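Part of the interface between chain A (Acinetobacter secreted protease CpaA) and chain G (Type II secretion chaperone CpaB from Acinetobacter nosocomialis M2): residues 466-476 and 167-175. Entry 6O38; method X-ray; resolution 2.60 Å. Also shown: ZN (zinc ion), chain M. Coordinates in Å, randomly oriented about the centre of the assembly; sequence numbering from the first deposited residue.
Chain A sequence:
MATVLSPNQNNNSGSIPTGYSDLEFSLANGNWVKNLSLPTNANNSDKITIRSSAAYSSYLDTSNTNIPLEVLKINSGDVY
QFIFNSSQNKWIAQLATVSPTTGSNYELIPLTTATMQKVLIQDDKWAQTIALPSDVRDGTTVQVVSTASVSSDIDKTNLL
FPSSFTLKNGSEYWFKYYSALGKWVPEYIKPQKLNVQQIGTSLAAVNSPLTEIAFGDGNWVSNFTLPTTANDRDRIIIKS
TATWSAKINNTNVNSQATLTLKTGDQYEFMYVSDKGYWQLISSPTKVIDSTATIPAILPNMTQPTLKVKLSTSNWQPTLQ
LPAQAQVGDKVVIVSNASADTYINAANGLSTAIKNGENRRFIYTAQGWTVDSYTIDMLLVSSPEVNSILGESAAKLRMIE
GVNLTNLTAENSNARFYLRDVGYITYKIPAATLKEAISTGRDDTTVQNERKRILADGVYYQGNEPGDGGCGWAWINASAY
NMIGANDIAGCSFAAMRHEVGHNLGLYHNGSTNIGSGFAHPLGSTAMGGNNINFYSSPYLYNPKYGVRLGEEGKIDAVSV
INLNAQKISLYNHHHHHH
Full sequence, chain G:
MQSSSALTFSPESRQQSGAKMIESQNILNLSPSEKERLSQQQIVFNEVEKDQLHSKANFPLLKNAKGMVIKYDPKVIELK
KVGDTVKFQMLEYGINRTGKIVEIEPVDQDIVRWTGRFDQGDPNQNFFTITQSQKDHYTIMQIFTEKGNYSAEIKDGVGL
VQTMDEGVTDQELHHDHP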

# COMPACT_ATOMS: atom_id res chain seq x y z
N GLY A 466 -1.37 -20.78 -21.17
CA GLY A 466 -2.49 -19.99 -21.65
C GLY A 466 -2.35 -19.58 -23.11
O GLY A 466 -1.25 -19.52 -23.67
N ASP A 467 -3.49 -19.31 -23.74
CA ASP A 467 -3.54 -18.86 -25.13
C ASP A 467 -3.53 -17.33 -25.17
O ASP A 467 -4.54 -16.67 -25.45
CB ASP A 467 -4.78 -19.41 -25.83
CG ASP A 467 -4.74 -20.92 -25.98
OD1 ASP A 467 -3.63 -21.49 -26.05
OD2 ASP A 467 -5.83 -21.52 -26.05
N GLY A 468 -2.36 -16.77 -24.89
CA GLY A 468 -2.18 -15.33 -24.95
C GLY A 468 -2.25 -14.62 -23.62
O GLY A 468 -2.42 -13.40 -23.60
N GLY A 469 -2.12 -15.34 -22.51
CA GLY A 469 -2.21 -14.75 -21.19
C GLY A 469 -2.29 -15.81 -20.11
O GLY A 469 -2.65 -16.96 -20.39
N CYS A 470 -1.96 -15.44 -18.88
CA CYS A 470 -1.90 -16.39 -17.77
C CYS A 470 -3.14 -16.41 -16.89
O CYS A 470 -3.15 -17.13 -15.89
CB CYS A 470 -0.65 -16.12 -16.93
SG CYS A 470 -0.50 -14.51 -16.12
N GLY A 471 -4.19 -15.66 -17.23
CA GLY A 471 -5.41 -15.69 -16.46
C GLY A 471 -6.63 -15.73 -17.35
O GLY A 471 -6.63 -15.20 -18.47
N TRP A 472 -7.69 -16.37 -16.85
CA TRP A 472 -8.94 -16.47 -17.59
C TRP A 472 -10.11 -16.48 -16.61
O TRP A 472 -10.03 -17.10 -15.54
CB TRP A 472 -8.98 -17.73 -18.46
CG TRP A 472 -7.97 -17.72 -19.57
CD1 TRP A 472 -6.76 -18.36 -19.58
CD2 TRP A 472 -8.07 -17.03 -20.82
NE1 TRP A 472 -6.11 -18.11 -20.77
CE2 TRP A 472 -6.89 -17.29 -21.54
CE3 TRP A 472 -9.04 -16.20 -21.39
CZ2 TRP A 472 -6.66 -16.77 -22.81
CZ3 TRP A 472 -8.81 -15.69 -22.65
CH2 TRP A 472 -7.63 -15.97 -23.35
N ALA A 473 -11.19 -15.81 -16.99
CA ALA A 473 -12.41 -15.76 -16.19
C ALA A 473 -13.57 -15.20 -17.01
O ALA A 473 -13.41 -14.18 -17.69
CB ALA A 473 -12.20 -14.93 -14.93
N TRP A 474 -14.73 -15.85 -16.95
CA TRP A 474 -15.91 -15.35 -17.63
C TRP A 474 -16.38 -14.05 -16.99
O TRP A 474 -16.43 -13.92 -15.77
CB TRP A 474 -17.02 -16.39 -17.60
CG TRP A 474 -16.63 -17.71 -18.20
CD1 TRP A 474 -16.25 -18.84 -17.53
CD2 TRP A 474 -16.58 -18.04 -19.59
NE1 TRP A 474 -15.97 -19.84 -18.41
CE2 TRP A 474 -16.16 -19.38 -19.69
CE3 TRP A 474 -16.85 -17.33 -20.76
CZ2 TRP A 474 -16.00 -20.02 -20.91
CZ3 TRP A 474 -16.69 -17.97 -21.98
CH2 TRP A 474 -16.27 -19.30 -22.05
N ILE A 475 -16.74 -13.08 -17.84
CA ILE A 475 -17.17 -11.77 -17.38
C ILE A 475 -18.66 -11.80 -17.09
O ILE A 475 -19.45 -12.27 -17.92
CB ILE A 475 -16.83 -10.69 -18.42
CG1 ILE A 475 -15.32 -10.68 -18.70
CG2 ILE A 475 -17.29 -9.32 -17.94
CD1 ILE A 475 -14.85 -9.47 -19.47
N ASN A 476 -19.05 -11.28 -15.92
CA ASN A 476 -20.45 -11.22 -15.50
C ASN A 476 -21.07 -12.62 -15.52
O ASN A 476 -22.08 -12.89 -16.17
CB ASN A 476 -21.25 -10.24 -16.37
CG ASN A 476 -22.59 -9.89 -15.77
OD1 ASN A 476 -22.75 -9.86 -14.55
ND2 ASN A 476 -23.57 -9.60 -16.63
N GLY G 167 1.58 -9.15 -11.92
CA GLY G 167 1.02 -10.39 -11.43
C GLY G 167 -0.02 -11.02 -12.34
O GLY G 167 -0.33 -12.20 -12.17
N VAL G 168 -0.57 -10.26 -13.28
CA VAL G 168 -1.59 -10.80 -14.18
C VAL G 168 -1.56 -10.04 -15.50
O VAL G 168 -1.50 -8.81 -15.52
CB VAL G 168 -2.99 -10.75 -13.54
CG1 VAL G 168 -3.38 -9.32 -13.17
CG2 VAL G 168 -4.03 -11.37 -14.47
N THR G 169 -1.57 -10.79 -16.60
CA THR G 169 -1.86 -10.28 -17.93
C THR G 169 -2.84 -11.23 -18.59
O THR G 169 -2.61 -12.45 -18.59
CB THR G 169 -0.59 -10.13 -18.77
OG1 THR G 169 0.22 -11.30 -18.63
CG2 THR G 169 0.21 -8.91 -18.34
N ASP G 170 -3.92 -10.70 -19.14
CA ASP G 170 -4.97 -11.54 -19.69
C ASP G 170 -5.82 -10.70 -20.64
O ASP G 170 -5.69 -9.48 -20.71
CB ASP G 170 -5.82 -12.17 -18.59
CG ASP G 170 -6.87 -11.22 -18.04
OD1 ASP G 170 -6.54 -10.04 -17.80
OD2 ASP G 170 -8.03 -11.65 -17.85
N GLN G 171 -6.69 -11.39 -21.36
CA GLN G 171 -7.61 -10.78 -22.31
C GLN G 171 -9.04 -11.03 -21.87
O GLN G 171 -9.34 -12.04 -21.22
CB GLN G 171 -7.39 -11.32 -23.73
CG GLN G 171 -5.97 -11.16 -24.24
CD GLN G 171 -5.81 -11.62 -25.67
OE1 GLN G 171 -5.08 -12.56 -25.96
NE2 GLN G 171 -6.50 -10.93 -26.58
N GLU G 172 -9.93 -10.11 -22.23
CA GLU G 172 -11.35 -10.29 -21.96
C GLU G 172 -11.87 -11.50 -22.72
O GLU G 172 -11.57 -11.69 -23.90
CB GLU G 172 -12.14 -9.04 -22.34
CG GLU G 172 -11.86 -7.85 -21.43
CD GLU G 172 -12.66 -6.62 -21.83
OE1 GLU G 172 -13.47 -6.71 -22.78
OE2 GLU G 172 -12.48 -5.56 -21.19
N LEU G 173 -12.66 -12.33 -22.04
CA LEU G 173 -13.15 -13.59 -22.58
C LEU G 173 -14.59 -13.41 -23.04
O LEU G 173 -15.41 -12.84 -22.31
CB LEU G 173 -13.04 -14.70 -21.54
CG LEU G 173 -13.56 -16.09 -21.92
CD1 LEU G 173 -12.85 -16.60 -23.16
CD2 LEU G 173 -13.36 -17.05 -20.76
N HIS G 174 -14.89 -13.89 -24.24
CA HIS G 174 -16.20 -13.73 -24.85
C HIS G 174 -16.81 -15.08 -25.17
O HIS G 174 -16.15 -16.12 -25.10
CB HIS G 174 -16.10 -12.88 -26.13
CG HIS G 174 -15.40 -11.57 -25.94
ND1 HIS G 174 -15.94 -10.54 -25.20
CD2 HIS G 174 -14.20 -11.13 -26.39
CE1 HIS G 174 -15.11 -9.52 -25.21
NE2 HIS G 174 -14.04 -9.85 -25.92
N HIS G 175 -18.09 -15.06 -25.54
CA HIS G 175 -18.81 -16.27 -25.90
C HIS G 175 -18.69 -16.55 -27.40
O HIS G 175 -19.16 -17.58 -27.89
CB HIS G 175 -20.28 -16.17 -25.50
CG HIS G 175 -20.51 -16.19 -24.02
ND1 HIS G 175 -20.66 -17.37 -23.31
CD2 HIS G 175 -20.61 -15.19 -23.11
CE1 HIS G 175 -20.84 -17.08 -22.03
NE2 HIS G 175 -20.81 -15.77 -21.88
ZN ZN M . -8.50 -9.43 -17.39

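The contact buries 719 Å² in all, and its centre is L173(G), which alone has 125 Å² covered by the chain A stretch. Its CA-to-CB bond points toward chain A, and with chi1 t and chi2 p the branched end fits between two tryptophans, W472(A) and W474(A). CD2 of L173(G) sits over one face of the W474(A) six-membered ring, 3.5 Å from the ring centroid and 11° off the normal, a CH-pi contact in which a methyl group meets the aromatic electron cloud almost head on. The other methyl, CD1 of L173(G), approaches CZ3 of W472(A) at 4.2 Å. Leucine suits this place because its branched, apolar end fills the space between the two indoles, and covering much of this apolar surface shields it from water.

The tryptophans contribute 80 Å² (W474(A)) and 75 Å² (W472(A)). Both adopt chi1 m, and although their CA-to-CB bonds point sideways, the long indoles bring their ends nearer to the chaperone. W474(A) also meets the ring of H175(G): the planes are near parallel, 22° apart, but so slid that they barely overlap. Its NE1 is hydrogen-bonded elsewhere in the structure, so this polar atom is not left unsatisfied in a buried residue. I475(A) makes a separate contact, its CD1 lying 3.9 Å from CG of E172(G), a methylene of that acidic side chain.

At the other end the contact is made close to the backbone. N of C470(A) donates a hydrogen bond to O of T169(G) at 3.1 Å. Beside it, G469(A) lets the chains come close: a CB there would clash with T169(G) O. D170(G) packs its CB 3.1 Å from O of G471(A), while its carboxylate binds zinc through OD1 at 2.1 Å and OD2 at 2.3 Å, a role suited to aspartate's short, charged side chain.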